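Microcin B17-processing protein McbC (Escherichia coli str. K-12 substr. MG1655, PDB 6GRH) is an FMN-containing oxidoreductase of the nitroreductase family, needed to process the inactive microcin B17 precursor into the active peptide. Local coordinates at residues S85-C90 with R233-Y238. Numbering follows the deposited sequence. Where two conformers were deposited one is given.
Sequences SGINFC and RVWAGY. With FMN (flavin mononucleotide), chain O.
The guanidinium of R233 lies between the loop 85-90 and the flavin. NE gives the straighter of its two bonds to the loop, to G86 O at 2.7 Å with an N-H...O angle of 167°, and the acceptor sits in the guanidinium plane. NH2 reaches S85 O at 3.2 Å, a more bent bond in which the donor stands above the carbonyl plane. NH1 turns to the isoalloxazine and donates to FMN N1 at 3.1 Å, with a weak second bond to FMN O2; a positive charge here could stabilise a reduced, anionic flavin. The chain runs extended from the strand, then bends at chi3 (-75°), which sets NE beside the loop. S85 CB lies over one face of the guanidinium, toward its rim, and I87 CD1 over the opposite face, 3.6 Å from R233 NE. Isoleucine suits this place because its long branch covers the arginine and also approaches the W235 ring obliquely. Serine is small enough to pack on the guanidinium while holding the cofactor's other end: S85 N and S85 OG each bond to the phosphate, and a water links S85 OG to V234 N. The F89 ring edge meets R233 N. The CE3-CZ3 side of W235 packs against the pyrimidine part of the flavin, CZ3 3.4 Å from FMN N3, and A236 N donates to both FMN O4 and FMN N5. These contacts build one wall of the nitroreductase-type FMN site, to which R117 of a second subunit, another copy of the protein, contributes. G86 forms a backbone hydrogen bond with N232 of strand 231-235, outermost in the sheet within this chain; helix 179-182 touches I87, F89 and W235 through R181 and L182, while V234 packs on neighbouring strand 254-263.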
# COMPACT_ATOMS: atom_id res chain seq x y z
N SER D 85 18.04 -15.26 -28.09
CA SER D 85 18.03 -15.94 -26.79
C SER D 85 17.81 -17.43 -27.03
O SER D 85 17.01 -17.79 -27.89
CB SER D 85 16.94 -15.38 -25.88
OG SER D 85 17.22 -14.03 -25.51
N GLY D 86 18.55 -18.28 -26.32
CA GLY D 86 18.44 -19.74 -26.50
C GLY D 86 17.09 -20.26 -26.03
O GLY D 86 16.48 -19.69 -25.12
N ILE D 87 16.62 -21.32 -26.66
CA ILE D 87 15.35 -21.96 -26.30
C ILE D 87 15.47 -23.38 -26.83
O ILE D 87 16.31 -23.63 -27.72
CB ILE D 87 14.13 -21.18 -26.89
CG1 ILE D 87 12.81 -21.53 -26.20
CG2 ILE D 87 14.01 -21.38 -28.40
CD1 ILE D 87 12.72 -21.19 -24.72
N ASN D 88 14.67 -24.30 -26.28
CA ASN D 88 14.81 -25.73 -26.56
C ASN D 88 16.27 -26.16 -26.30
O ASN D 88 16.90 -26.76 -27.17
CB ASN D 88 14.40 -26.10 -28.01
CG ASN D 88 12.97 -25.68 -28.38
OD1 ASN D 88 12.13 -25.34 -27.54
ND2 ASN D 88 12.69 -25.73 -29.67
N PHE D 89 16.79 -25.81 -25.12
CA PHE D 89 18.19 -26.10 -24.75
C PHE D 89 18.42 -27.62 -24.76
O PHE D 89 17.50 -28.39 -24.46
CB PHE D 89 18.55 -25.56 -23.36
CG PHE D 89 18.75 -24.08 -23.29
CD1 PHE D 89 17.67 -23.22 -23.01
CD2 PHE D 89 20.01 -23.52 -23.47
CE1 PHE D 89 17.86 -21.85 -22.90
CE2 PHE D 89 20.20 -22.14 -23.37
CZ PHE D 89 19.12 -21.31 -23.07
N CYS D 90 19.63 -28.03 -25.10
CA CYS D 90 19.99 -29.44 -25.18
C CYS D 90 21.30 -29.65 -24.45
O CYS D 90 22.27 -28.93 -24.69
CB CYS D 90 20.14 -29.84 -26.64
SG CYS D 90 20.83 -31.48 -26.87
N ARG D 233 19.11 -17.37 -21.89
CA ARG D 233 17.80 -16.75 -21.86
C ARG D 233 17.48 -16.24 -20.45
O ARG D 233 17.48 -17.01 -19.51
CB ARG D 233 16.70 -17.72 -22.33
CG ARG D 233 15.31 -17.08 -22.41
CD ARG D 233 14.26 -17.96 -23.05
NE ARG D 233 14.43 -18.00 -24.51
CZ ARG D 233 13.74 -17.29 -25.41
NH1 ARG D 233 12.77 -16.46 -25.07
NH2 ARG D 233 14.05 -17.41 -26.70
N VAL D 234 17.18 -14.95 -20.35
CA VAL D 234 16.67 -14.36 -19.12
C VAL D 234 15.24 -14.84 -18.98
O VAL D 234 14.53 -14.95 -19.96
CB VAL D 234 16.79 -12.80 -19.13
CG1 VAL D 234 16.34 -12.20 -17.80
CG2 VAL D 234 18.21 -12.38 -19.40
N TRP D 235 14.80 -15.11 -17.76
CA TRP D 235 13.60 -15.87 -17.54
C TRP D 235 12.88 -15.41 -16.26
O TRP D 235 13.44 -15.45 -15.18
CB TRP D 235 14.02 -17.32 -17.41
CG TRP D 235 12.96 -18.32 -17.31
CD1 TRP D 235 12.44 -18.88 -16.17
CD2 TRP D 235 12.36 -18.99 -18.40
NE1 TRP D 235 11.53 -19.85 -16.49
CE2 TRP D 235 11.47 -19.95 -17.86
CE3 TRP D 235 12.50 -18.90 -19.79
CZ2 TRP D 235 10.70 -20.77 -18.66
CZ3 TRP D 235 11.74 -19.72 -20.58
CH2 TRP D 235 10.84 -20.66 -20.02
N ALA D 236 11.63 -15.04 -16.42
CA ALA D 236 10.76 -14.62 -15.33
C ALA D 236 9.67 -15.63 -14.98
O ALA D 236 8.94 -15.42 -14.02
CB ALA D 236 10.14 -13.28 -15.70
N GLY D 237 9.59 -16.74 -15.70
CA GLY D 237 8.49 -17.70 -15.53
C GLY D 237 8.84 -18.77 -14.50
O GLY D 237 8.98 -19.94 -14.83
N TYR D 238 9.03 -18.35 -13.25
CA TYR D 238 9.31 -19.27 -12.15
C TYR D 238 8.49 -18.86 -10.93
O TYR D 238 8.01 -17.71 -10.84
CB TYR D 238 10.82 -19.31 -11.83
CG TYR D 238 11.37 -18.00 -11.37
CD1 TYR D 238 11.34 -17.65 -10.02
CD2 TYR D 238 11.85 -17.07 -12.28
CE1 TYR D 238 11.80 -16.42 -9.59
CE2 TYR D 238 12.33 -15.86 -11.87
CZ TYR D 238 12.30 -15.54 -10.52
OH TYR D 238 12.76 -14.30 -10.10
N1 FMN O . 11.56 -15.57 -22.39
C2 FMN O . 10.76 -16.63 -22.11
O2 FMN O . 10.61 -17.48 -23.00
N3 FMN O . 10.14 -16.77 -20.92
C4 FMN O . 10.29 -15.88 -19.91
O4 FMN O . 9.71 -16.03 -18.81
C4A FMN O . 11.14 -14.68 -20.15
N5 FMN O . 11.32 -13.73 -19.20
C5A FMN O . 12.12 -12.66 -19.45
C6 FMN O . 12.30 -11.70 -18.45
C7 FMN O . 13.11 -10.59 -18.65
C7M FMN O . 13.28 -9.57 -17.55
C8 FMN O . 13.80 -10.41 -19.95
C8M FMN O . 14.68 -9.21 -20.19
C9 FMN O . 13.64 -11.36 -20.96
C9A FMN O . 12.82 -12.49 -20.77
N10 FMN O . 12.62 -13.48 -21.77
C10 FMN O . 11.78 -14.59 -21.48
C1' FMN O . 13.27 -13.41 -23.09
C2' FMN O . 12.47 -12.50 -24.00
O2' FMN O . 11.23 -13.15 -24.35
C3' FMN O . 13.31 -12.13 -25.22
O3' FMN O . 14.42 -11.32 -24.82
C4' FMN O . 12.52 -11.39 -26.30
O4' FMN O . 11.48 -12.23 -26.79
C5' FMN O . 13.36 -10.95 -27.49
O5' FMN O . 13.98 -12.10 -28.07
P FMN O . 15.57 -12.20 -28.21
O1P FMN O . 16.14 -12.13 -26.81
O2P FMN O . 15.77 -13.56 -28.85
O3P FMN O . 15.88 -11.04 -29.09
O HOH W 1 17.09 -13.32 -22.77